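Local coordinates for protein toll (Drosophila melanogaster, PDB 4LXR) that serves as the cell-surface receptor for the cleaved cytokine spaetzle C-106, switching on Toll signalling in antifungal immunity and in dorsal-ventral patterning of the embryo, at residues L67-V72 with L95-P100; H267-R272 with E293-R298; T436-P441 with F460-W465; L643-L648 with S669-G674. All coordinates share one frame; numbering follows the deposited sequence.

Interaction 1: L67-V72 with L95-P100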
# COMPACT_ATOMS: atom_id res chain seq x y z
N LEU A 67 -42.73 23.14 -15.35
CA LEU A 67 -41.95 22.28 -14.46
C LEU A 67 -42.32 22.48 -12.99
O LEU A 67 -42.39 21.51 -12.23
CB LEU A 67 -40.46 22.52 -14.65
CG LEU A 67 -39.65 21.43 -15.34
CD1 LEU A 67 -38.19 21.54 -14.95
CD2 LEU A 67 -40.19 20.07 -14.98
N ARG A 68 -42.54 23.74 -12.61
CA ARG A 68 -42.79 24.12 -11.22
C ARG A 68 -41.76 23.54 -10.25
O ARG A 68 -42.11 22.83 -9.31
CB ARG A 68 -44.21 23.76 -10.78
CG ARG A 68 -45.30 24.47 -11.58
CD ARG A 68 -46.69 24.28 -10.96
NE ARG A 68 -47.03 25.36 -10.03
CZ ARG A 68 -47.14 25.22 -8.71
NH1 ARG A 68 -47.46 26.27 -7.96
NH2 ARG A 68 -46.93 24.04 -8.14
N ILE A 69 -40.49 23.84 -10.47
CA ILE A 69 -39.45 23.29 -9.60
C ILE A 69 -39.61 23.72 -8.13
O ILE A 69 -39.48 22.91 -7.23
CB ILE A 69 -38.03 23.60 -10.14
CG1 ILE A 69 -37.82 22.90 -11.49
CG2 ILE A 69 -36.95 23.20 -9.13
CD1 ILE A 69 -36.45 23.08 -12.07
N GLY A 70 -39.94 24.99 -7.90
CA GLY A 70 -40.15 25.47 -6.54
C GLY A 70 -38.90 26.06 -5.92
O GLY A 70 -37.95 26.41 -6.62
N GLU A 71 -38.88 26.19 -4.59
CA GLU A 71 -37.70 26.72 -3.93
C GLU A 71 -36.48 25.80 -4.09
O GLU A 71 -36.56 24.60 -3.88
CB GLU A 71 -37.96 27.01 -2.45
CG GLU A 71 -36.78 27.74 -1.79
CD GLU A 71 -37.11 28.33 -0.43
OE1 GLU A 71 -38.29 28.27 -0.03
OE2 GLU A 71 -36.19 28.85 0.23
N VAL A 72 -35.35 26.39 -4.45
CA VAL A 72 -34.15 25.60 -4.63
C VAL A 72 -32.92 26.45 -4.30
O VAL A 72 -32.90 27.65 -4.58
CB VAL A 72 -34.12 24.99 -6.06
CG1 VAL A 72 -33.68 26.03 -7.10
CG2 VAL A 72 -33.24 23.78 -6.08
N LEU A 95 -39.15 27.89 -15.61
CA LEU A 95 -39.01 26.60 -14.97
C LEU A 95 -39.66 26.59 -13.59
O LEU A 95 -39.69 25.57 -12.91
CB LEU A 95 -37.54 26.23 -14.89
CG LEU A 95 -36.90 26.02 -16.26
CD1 LEU A 95 -35.38 25.79 -16.13
CD2 LEU A 95 -37.61 24.85 -16.94
N GLY A 96 -40.18 27.74 -13.18
CA GLY A 96 -40.82 27.87 -11.88
C GLY A 96 -39.83 27.78 -10.72
O GLY A 96 -40.19 27.32 -9.62
N ILE A 97 -38.59 28.20 -10.96
CA ILE A 97 -37.56 28.16 -9.92
C ILE A 97 -37.75 29.35 -8.98
O ILE A 97 -37.92 30.48 -9.43
CB ILE A 97 -36.15 28.19 -10.53
CG1 ILE A 97 -35.85 26.83 -11.18
CG2 ILE A 97 -35.10 28.50 -9.46
CD1 ILE A 97 -34.63 26.83 -12.06
N VAL A 98 -37.76 29.10 -7.67
CA VAL A 98 -38.05 30.18 -6.73
C VAL A 98 -36.86 30.51 -5.82
O VAL A 98 -36.24 29.61 -5.26
CB VAL A 98 -39.32 29.89 -5.89
CG1 VAL A 98 -39.45 30.89 -4.74
CG2 VAL A 98 -40.57 29.94 -6.77
N SER A 99 -36.56 31.80 -5.73
CA SER A 99 -35.58 32.34 -4.78
C SER A 99 -34.31 31.51 -4.61
O SER A 99 -34.04 30.99 -3.52
CB SER A 99 -36.24 32.57 -3.42
OG SER A 99 -36.66 31.35 -2.85
N PRO A 100 -33.54 31.35 -5.69
CA PRO A 100 -32.27 30.64 -5.51
C PRO A 100 -31.30 31.50 -4.70
O PRO A 100 -31.44 32.71 -4.69
CB PRO A 100 -31.77 30.49 -6.94
CG PRO A 100 -32.29 31.71 -7.62
CD PRO A 100 -33.68 31.88 -7.05

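Interaction 2: H267-R272 with E293-R298. With NAG (2-acetamido-2-deoxy-beta-D-glucopyranose), chain D.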
# COMPACT_ATOMS: atom_id res chain seq x y z
N HIS A 267 -1.34 38.64 13.26
CA HIS A 267 -2.44 37.73 13.50
C HIS A 267 -2.31 36.51 12.60
O HIS A 267 -3.24 35.71 12.51
CB HIS A 267 -3.78 38.44 13.30
CG HIS A 267 -4.09 39.41 14.38
ND1 HIS A 267 -4.34 39.02 15.68
CD2 HIS A 267 -4.14 40.77 14.38
CE1 HIS A 267 -4.55 40.09 16.43
NE2 HIS A 267 -4.44 41.16 15.67
N LEU A 268 -1.16 36.40 11.93
CA LEU A 268 -0.92 35.28 11.02
C LEU A 268 -1.13 33.96 11.75
O LEU A 268 -0.65 33.76 12.86
CB LEU A 268 0.51 35.31 10.46
CG LEU A 268 0.83 36.23 9.29
CD1 LEU A 268 2.31 36.11 8.92
CD2 LEU A 268 -0.05 35.89 8.09
N ASN A 269 -1.88 33.08 11.11
CA ASN A 269 -2.13 31.75 11.63
C ASN A 269 -1.50 30.66 10.74
O ASN A 269 -1.12 29.60 11.23
CB ASN A 269 -3.65 31.54 11.78
CG ASN A 269 -4.00 30.13 12.21
OD1 ASN A 269 -4.45 29.32 11.39
ND2 ASN A 269 -3.77 29.81 13.49
N GLU A 270 -1.40 30.93 9.45
CA GLU A 270 -0.86 29.95 8.50
C GLU A 270 -0.21 30.67 7.34
O GLU A 270 -0.79 31.60 6.77
CB GLU A 270 -1.97 29.00 7.99
CG GLU A 270 -1.55 28.14 6.77
CD GLU A 270 -2.36 26.84 6.60
OE1 GLU A 270 -1.97 26.00 5.75
OE2 GLU A 270 -3.37 26.65 7.30
N VAL A 271 1.02 30.27 7.01
CA VAL A 271 1.69 30.74 5.79
C VAL A 271 2.13 29.55 4.94
O VAL A 271 2.67 28.57 5.47
CB VAL A 271 2.90 31.66 6.10
CG1 VAL A 271 3.59 32.09 4.81
CG2 VAL A 271 2.46 32.91 6.91
N ARG A 272 1.85 29.62 3.64
CA ARG A 272 2.27 28.62 2.66
C ARG A 272 3.22 29.23 1.64
O ARG A 272 2.86 30.19 0.94
CB ARG A 272 1.06 28.04 1.94
CG ARG A 272 0.17 27.16 2.78
CD ARG A 272 -1.17 26.94 2.07
NE ARG A 272 -2.12 26.23 2.92
CZ ARG A 272 -3.23 25.66 2.48
NH1 ARG A 272 -3.52 25.72 1.18
NH2 ARG A 272 -4.05 25.05 3.32
N GLU A 293 0.07 34.04 17.14
CA GLU A 293 -1.03 33.17 16.74
C GLU A 293 -0.67 32.22 15.59
O GLU A 293 -1.53 31.53 15.05
CB GLU A 293 -2.26 34.02 16.36
CG GLU A 293 -2.93 34.74 17.55
CD GLU A 293 -3.84 35.90 17.12
OE1 GLU A 293 -4.03 36.11 15.90
OE2 GLU A 293 -4.37 36.61 18.00
N LEU A 294 0.60 32.19 15.21
CA LEU A 294 1.04 31.36 14.08
C LEU A 294 1.04 29.87 14.44
O LEU A 294 1.67 29.48 15.42
CB LEU A 294 2.42 31.80 13.63
CG LEU A 294 3.05 31.06 12.44
CD1 LEU A 294 2.17 31.15 11.17
CD2 LEU A 294 4.42 31.68 12.20
N GLN A 295 0.33 29.05 13.66
CA GLN A 295 0.23 27.62 13.94
C GLN A 295 0.78 26.72 12.84
O GLN A 295 1.29 25.64 13.13
CB GLN A 295 -1.21 27.21 14.22
CG GLN A 295 -1.82 27.81 15.46
CD GLN A 295 -3.25 27.35 15.67
OE1 GLN A 295 -4.10 27.52 14.80
NE2 GLN A 295 -3.52 26.74 16.82
N ILE A 296 0.66 27.13 11.58
CA ILE A 296 0.96 26.23 10.47
C ILE A 296 1.92 26.84 9.45
O ILE A 296 1.73 27.98 8.99
CB ILE A 296 -0.32 25.84 9.72
CG1 ILE A 296 -1.26 25.07 10.66
CG2 ILE A 296 0.02 25.01 8.46
CD1 ILE A 296 -2.67 24.96 10.14
N LEU A 297 2.96 26.09 9.11
CA LEU A 297 3.87 26.50 8.05
C LEU A 297 4.09 25.40 7.03
O LEU A 297 4.29 24.25 7.41
CB LEU A 297 5.20 26.96 8.64
CG LEU A 297 5.05 28.23 9.48
CD1 LEU A 297 6.23 28.43 10.37
CD2 LEU A 297 4.87 29.46 8.60
N ARG A 298 4.01 25.76 5.75
CA ARG A 298 4.32 24.85 4.65
C ARG A 298 5.34 25.53 3.79
O ARG A 298 5.06 26.55 3.16
CB ARG A 298 3.08 24.56 3.79
CG ARG A 298 1.80 24.26 4.54
CD ARG A 298 1.89 23.00 5.39
NE ARG A 298 0.57 22.66 5.91
CZ ARG A 298 0.34 21.69 6.80
NH1 ARG A 298 1.35 20.96 7.27
NH2 ARG A 298 -0.89 21.47 7.21
C1 NAG D . -0.93 19.03 12.71
C2 NAG D . -2.15 18.63 11.86
C3 NAG D . -3.08 17.73 12.65
C4 NAG D . -2.33 16.55 13.26
C5 NAG D . -1.12 17.05 14.05
C6 NAG D . -0.25 15.93 14.61
C7 NAG D . -2.82 20.21 10.10
C8 NAG D . -3.65 21.42 9.77
N2 NAG D . -2.87 19.80 11.37
O3 NAG D . -4.11 17.25 11.79
O4 NAG D . -3.20 15.86 14.16
O5 NAG D . -0.28 17.84 13.20
O6 NAG D . 0.15 15.01 13.60
O7 NAG D . -2.13 19.63 9.26
O HOH W 1 -4.84 34.57 14.05
O HOH W 2 0.65 35.31 14.62
O HOH W 3 -2.06 23.38 5.56

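Interaction 3: T436-P441 with F460-W465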
# COMPACT_ATOMS: atom_id res chain seq x y z
N THR A 436 21.75 -16.46 23.73
CA THR A 436 21.84 -15.42 24.75
C THR A 436 20.62 -14.49 24.68
O THR A 436 20.15 -14.14 23.60
CB THR A 436 23.18 -14.65 24.67
OG1 THR A 436 24.26 -15.52 25.05
CG2 THR A 436 23.19 -13.42 25.58
N GLN A 437 20.10 -14.13 25.85
CA GLN A 437 18.96 -13.23 25.96
C GLN A 437 19.46 -11.80 25.72
O GLN A 437 20.12 -11.21 26.57
CB GLN A 437 18.32 -13.38 27.34
CG GLN A 437 16.88 -12.88 27.43
CD GLN A 437 16.18 -13.38 28.69
OE1 GLN A 437 16.75 -14.14 29.47
NE2 GLN A 437 14.93 -12.96 28.88
N ILE A 438 19.15 -11.26 24.55
CA ILE A 438 19.71 -9.98 24.14
C ILE A 438 18.58 -9.04 23.78
O ILE A 438 17.80 -9.32 22.88
CB ILE A 438 20.62 -10.15 22.90
CG1 ILE A 438 21.60 -11.31 23.10
CG2 ILE A 438 21.36 -8.85 22.60
CD1 ILE A 438 21.98 -12.04 21.82
N ASN A 439 18.47 -7.93 24.49
CA ASN A 439 17.46 -6.93 24.13
C ASN A 439 17.96 -5.98 23.05
O ASN A 439 19.10 -5.50 23.12
CB ASN A 439 17.01 -6.12 25.36
CG ASN A 439 16.13 -6.92 26.29
OD1 ASN A 439 15.32 -7.75 25.86
ND2 ASN A 439 16.27 -6.67 27.59
N SER A 440 17.11 -5.72 22.06
CA SER A 440 17.33 -4.66 21.08
C SER A 440 17.23 -3.28 21.75
O SER A 440 16.71 -3.17 22.85
CB SER A 440 16.30 -4.78 19.96
OG SER A 440 15.11 -4.08 20.29
N PRO A 441 17.72 -2.23 21.07
CA PRO A 441 17.57 -0.85 21.58
C PRO A 441 16.11 -0.43 21.74
O PRO A 441 15.81 0.57 22.40
CB PRO A 441 18.25 0.00 20.49
CG PRO A 441 19.24 -0.90 19.86
CD PRO A 441 18.61 -2.28 19.89
N PHE A 460 18.70 -11.66 13.48
CA PHE A 460 18.23 -12.34 14.68
C PHE A 460 16.92 -11.76 15.18
O PHE A 460 16.73 -10.54 15.18
CB PHE A 460 19.32 -12.20 15.75
CG PHE A 460 18.94 -12.73 17.10
CD1 PHE A 460 18.78 -14.09 17.30
CD2 PHE A 460 18.82 -11.87 18.18
CE1 PHE A 460 18.47 -14.59 18.56
CE2 PHE A 460 18.51 -12.35 19.43
CZ PHE A 460 18.33 -13.72 19.63
N VAL A 461 16.02 -12.63 15.62
CA VAL A 461 14.79 -12.20 16.30
C VAL A 461 15.08 -11.94 17.78
O VAL A 461 15.18 -12.88 18.56
CB VAL A 461 13.69 -13.27 16.18
CG1 VAL A 461 12.45 -12.81 16.89
CG2 VAL A 461 13.40 -13.58 14.72
N TYR A 462 15.20 -10.67 18.15
CA TYR A 462 15.59 -10.28 19.51
C TYR A 462 14.58 -10.63 20.61
O TYR A 462 13.40 -10.82 20.34
CB TYR A 462 15.93 -8.77 19.57
CG TYR A 462 17.29 -8.49 18.98
CD1 TYR A 462 17.50 -8.54 17.60
CD2 TYR A 462 18.38 -8.19 19.80
CE1 TYR A 462 18.75 -8.30 17.06
CE2 TYR A 462 19.63 -7.93 19.26
CZ TYR A 462 19.82 -7.99 17.89
OH TYR A 462 21.06 -7.75 17.37
N ASN A 463 15.06 -10.68 21.84
CA ASN A 463 14.25 -11.11 22.99
C ASN A 463 13.07 -10.20 23.30
O ASN A 463 11.96 -10.68 23.55
CB ASN A 463 15.13 -11.25 24.24
CG ASN A 463 14.31 -11.55 25.49
OD1 ASN A 463 13.93 -12.69 25.74
ND2 ASN A 463 14.05 -10.51 26.28
N ASP A 464 13.30 -8.89 23.30
CA ASP A 464 12.24 -7.95 23.65
C ASP A 464 11.09 -8.00 22.66
O ASP A 464 9.95 -7.75 23.05
CB ASP A 464 12.78 -6.52 23.79
CG ASP A 464 13.65 -6.11 22.62
OD1 ASP A 464 14.57 -6.87 22.26
OD2 ASP A 464 13.40 -5.01 22.08
N TRP A 465 11.37 -8.32 21.40
CA TRP A 465 10.32 -8.35 20.38
C TRP A 465 9.34 -9.47 20.68
O TRP A 465 8.15 -9.39 20.35
CB TRP A 465 10.89 -8.52 18.96
CG TRP A 465 11.89 -7.46 18.55
CD1 TRP A 465 12.12 -6.26 19.16
CD2 TRP A 465 12.81 -7.53 17.45
NE1 TRP A 465 13.12 -5.58 18.51
CE2 TRP A 465 13.56 -6.34 17.45
CE3 TRP A 465 13.07 -8.49 16.46
CZ2 TRP A 465 14.55 -6.08 16.51
CZ3 TRP A 465 14.06 -8.23 15.53
CH2 TRP A 465 14.78 -7.03 15.55

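Interaction 4: L643-L648 with S669-G674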
# COMPACT_ATOMS: atom_id res chain seq x y z
N LEU A 643 16.79 -48.14 10.61
CA LEU A 643 16.83 -48.90 9.37
C LEU A 643 18.13 -48.67 8.60
O LEU A 643 18.67 -47.57 8.60
CB LEU A 643 15.66 -48.48 8.48
CG LEU A 643 14.25 -48.49 9.08
CD1 LEU A 643 13.29 -47.86 8.08
CD2 LEU A 643 13.81 -49.91 9.45
N MET A 644 18.60 -49.71 7.92
CA MET A 644 19.80 -49.61 7.10
C MET A 644 19.59 -50.44 5.83
O MET A 644 19.51 -51.67 5.89
CB MET A 644 21.00 -50.12 7.88
CG MET A 644 22.33 -50.09 7.15
SD MET A 644 23.68 -50.51 8.27
CE MET A 644 25.12 -50.23 7.25
N GLU A 645 19.47 -49.76 4.69
CA GLU A 645 19.18 -50.45 3.43
C GLU A 645 20.45 -50.59 2.61
O GLU A 645 21.10 -49.61 2.29
CB GLU A 645 18.12 -49.70 2.62
CG GLU A 645 16.85 -49.38 3.36
CD GLU A 645 15.82 -48.72 2.47
OE1 GLU A 645 14.70 -48.46 2.95
OE2 GLU A 645 16.13 -48.46 1.28
N LEU A 646 20.80 -51.82 2.26
CA LEU A 646 22.01 -52.03 1.50
C LEU A 646 21.63 -52.39 0.08
O LEU A 646 21.21 -53.51 -0.19
CB LEU A 646 22.87 -53.11 2.14
CG LEU A 646 24.16 -53.53 1.47
CD1 LEU A 646 25.12 -52.34 1.24
CD2 LEU A 646 24.80 -54.58 2.35
N HIS A 647 21.76 -51.43 -0.81
CA HIS A 647 21.38 -51.59 -2.21
C HIS A 647 22.57 -52.00 -3.07
O HIS A 647 23.49 -51.20 -3.32
CB HIS A 647 20.70 -50.31 -2.73
CG HIS A 647 19.29 -50.15 -2.24
ND1 HIS A 647 18.21 -50.67 -2.91
CD2 HIS A 647 18.80 -49.54 -1.14
CE1 HIS A 647 17.10 -50.38 -2.25
NE2 HIS A 647 17.43 -49.68 -1.17
N LEU A 648 22.55 -53.25 -3.51
CA LEU A 648 23.64 -53.83 -4.27
C LEU A 648 23.12 -54.47 -5.56
O LEU A 648 23.76 -55.35 -6.13
CB LEU A 648 24.40 -54.85 -3.42
CG LEU A 648 25.15 -54.29 -2.20
CD1 LEU A 648 25.71 -55.38 -1.31
CD2 LEU A 648 26.27 -53.35 -2.65
N SER A 669 17.83 -54.30 5.60
CA SER A 669 17.26 -54.56 4.29
C SER A 669 18.38 -54.88 3.32
O SER A 669 19.26 -54.04 3.07
CB SER A 669 16.51 -53.32 3.80
OG SER A 669 15.32 -53.68 3.14
N LEU A 670 18.36 -56.10 2.78
CA LEU A 670 19.33 -56.51 1.77
C LEU A 670 18.65 -56.57 0.41
O LEU A 670 17.74 -57.37 0.20
CB LEU A 670 19.92 -57.88 2.09
CG LEU A 670 21.05 -57.93 3.12
CD1 LEU A 670 21.39 -59.38 3.50
CD2 LEU A 670 22.27 -57.19 2.58
N HIS A 671 19.09 -55.72 -0.51
CA HIS A 671 18.54 -55.66 -1.85
C HIS A 671 19.61 -56.15 -2.81
O HIS A 671 20.49 -55.39 -3.23
CB HIS A 671 18.12 -54.23 -2.18
CG HIS A 671 17.21 -53.62 -1.16
ND1 HIS A 671 15.83 -53.66 -1.27
CD2 HIS A 671 17.48 -53.00 0.01
CE1 HIS A 671 15.30 -53.07 -0.22
NE2 HIS A 671 16.27 -52.65 0.57
N LEU A 672 19.53 -57.44 -3.13
CA LEU A 672 20.60 -58.11 -3.84
C LEU A 672 20.17 -58.65 -5.20
O LEU A 672 20.84 -59.51 -5.76
CB LEU A 672 21.14 -59.26 -2.98
CG LEU A 672 21.48 -58.86 -1.54
CD1 LEU A 672 21.78 -60.09 -0.69
CD2 LEU A 672 22.67 -57.88 -1.53
N ALA A 673 19.05 -58.17 -5.73
CA ALA A 673 18.59 -58.68 -7.02
C ALA A 673 19.65 -58.49 -8.10
O ALA A 673 20.24 -57.41 -8.22
CB ALA A 673 17.28 -58.01 -7.43
N GLY A 674 19.90 -59.55 -8.86
CA GLY A 674 20.77 -59.45 -10.02
C GLY A 674 22.24 -59.64 -9.73
O GLY A 674 23.08 -58.97 -10.31

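Interaction 1: L67-V72 with L95-P100
Gly70 and Gly96 meet where residues 67-72 and 95-100 run parallel: Gly70 N donates to Gly96 O at 2.9 Å, and Gly70 O receives Val98 N in return. One step earlier Ile69 N makes an almost straight bond (176°) to Leu95 O; one step later Val72 N reaches Val98 O only weakly. A row of aliphatic side chains accompanies this pairing. Ile69 and Ile97 lie side by side, with CD1 of Ile69 touching CG1 of Ile97 at 3.9 Å. The other branch of Ile97, CG2, is anti to the backbone N and meets Val72 CG1 at 3.7 Å. Leu67 CD1 rests on Leu95 CD2 in the same manner. Glu71 stands apart from this row, its CG 3.8 Å from Ser99 OG. Gly96, with positive phi, closes helix 88-94 in a Schellman motif; with no side chain to come between, its CA can lie 4.3 Å from Arg68 CA. Farther out, Val48 of strand 47-52 and Ile42 of strand 38-43 cover the aliphatic row. Main-chain amides thus set the register, while hydrocarbon contacts seat the pair on the hydrophobic interior near the receptor's N-terminus.

Interaction 2: H267-R272 with E293-R298
Glu293 and His267 lie side by side, and the imidazole ND1 donates to the carboxylate OE1 at 2.9 Å. OE1 lies in the ring plane, but ND1 meets it on the syn side from 32° out of the carboxylate plane; a water also links OE1 to His267 O. The main chain of Glu293 takes part too: its O accepts Asn269 ND2 nearly along the C=O axis, while a second water joins its N to Leu268 O. Leu294 follows, its CD1 reaching Asn269 O at 3.6 Å. At Gln295 the amide OE1 receives Asn269 ND2 at 2.7 Å, in the plane of the asparagine amide, which therefore spends one nitrogen on two acceptors. Asn269 O is gripped in turn by two donors, Gln295 N and Ile296 N. Ile296 presses CD1 against Glu270 OE2 (3.4 Å) and lays CG2 over one face of the Arg298 guanidinium, toward its rim. Leu297, on the other face of the strands, brings CD2 to Val271 CB at 3.9 Å. Arg298 gives NH2 to the NAG O7 at 3.0 Å and NH1 to Ser321, while a water carries NE to Glu270 OE1. That oxygen is already salt-bridged to Arg272 NE at 2.8 Å, so it probably tempers the repulsion between the neighbouring arginines. Arg272 and Arg298 also pack on Phe60 and Ala58 of the spaetzle C-106 chain. The parallel strands belong to LRR 6 and LRR 7 of a leucine-rich-repeat solenoid, with Val271 and Leu297 turned to one face, and Glu270, Ile296 and the two arginines on the face that meets ligand and glycan.

Interaction 3: T436-P441 with F460-W465
Asn439 and Asp464 bring their CA atoms to 5.3 Å where the extended chain of 436-441 passes the start of helix 463-467, and Asn463 N bonds to Ile438 O. The polar centre is the carboxylate of Asp464, both of whose oxygens hold Ser440. Backbone Ser440 N reaches OD1 of Asp464 at 2.8 Å from above the carboxylate plane, whereas the hydroxyl OG donates to the syn lone pair of OD2 at 2.6 Å. With the aspartate CG between its own backbone N and carbonyl carbon (chi1 49°), the carboxylate lies against Ser440. Ser440 OG is not finished there: it accepts Phe442 N and, weakly, the indole NE1 of Trp465. Alongside, Asn463 and Asn439 point the same way, and ND2 of Asn463 gives OD1 of Asn439 a nearly straight bond (169°) of 3.1 Å. The remaining amide oxygen, Asn463 OD1, is bonded to Asn467 ND2, with Gln437 NE2 a weak second partner. An aromatic cluster backs this polar layer. Ile438 CG2 touches Tyr462 CE2 at 3.9 Å, Phe460 CD2 sits over the centre of one tyrosine face, and Tyr462 CB covers the centre of an indole face. Ile438 and Phe460 both pack on Ile432 of helix 429-433, and Trp465 rests on Leu453, just past strand 450-452; the contact thus ties the loop leading into LRR 13 to that repeat's own short helix.

Interaction 4: L643-L648 with S669-G674
Leu646 bonds strand 669-671 through both its backbone polar atoms, N donating to Ser669 O and O accepting His671 N; strands 643-647 and 669-671 run parallel (12°), axes 4.9 Å apart, and Ser669 N to Met644 O and Leu648 N to His671 O complete the pairing. Beside it, His647 and His671 form an offset stack. Their planes differ by 7° and their centroids lie 3.9 Å apart, with CE1 of His647 over the centre of the His671 ring and CD2 of His671 nearer the rim of its partner. The His647 ring is held in rotation at both nitrogens: NE2 donates in its own plane to the anti side of Glu645 OE2 at 3.0 Å, and ND1 is hydrogen-bonded to Glu649 OE1. Two carboxylates around one imidazole would be expected to favour its protonated form. On the strand face away from the histidines, Leu646 CD2 touches Leu670 CD2 at 3.6 Å; just past the strand ends, Leu648 CD1 meets Leu672 CD2 at 3.9 Å. The side chains of each leucine pair point the same way. Asn651 and Asn675 give their ND2 groups to Leu648 O, an asparagine arrangement familiar from leucine-rich repeats. These strands of LRR 16 and LRR 17 lie between strand 618-622, which packs on Met644 and His647, and strand 691-693, whose His691 ring meets that of His671.

Overall arrangement
Interactions 2 and 4 are the same element twice over, neighbouring parallel strands of successive repeats, yet their centres lie 87 Å apart. Both turn aliphatic side chains to one face; the other carries arginines beside ligand and glycan in interaction 2, and stacked histidines in interaction 4. Interaction 4 is buried, whereas interactions 1, 2 and 3 are only partly so. Interaction 1, near the N-terminus and about 100 Å from interaction 4 between centres, is a two-strand pairing separate from the main series, ruled by main-chain bonds and apolar contacts. Interaction 3 uses no strands: a loop meets a helix start through serine, aspartate and amide groups, with aromatic rings behind. None of the four touches another.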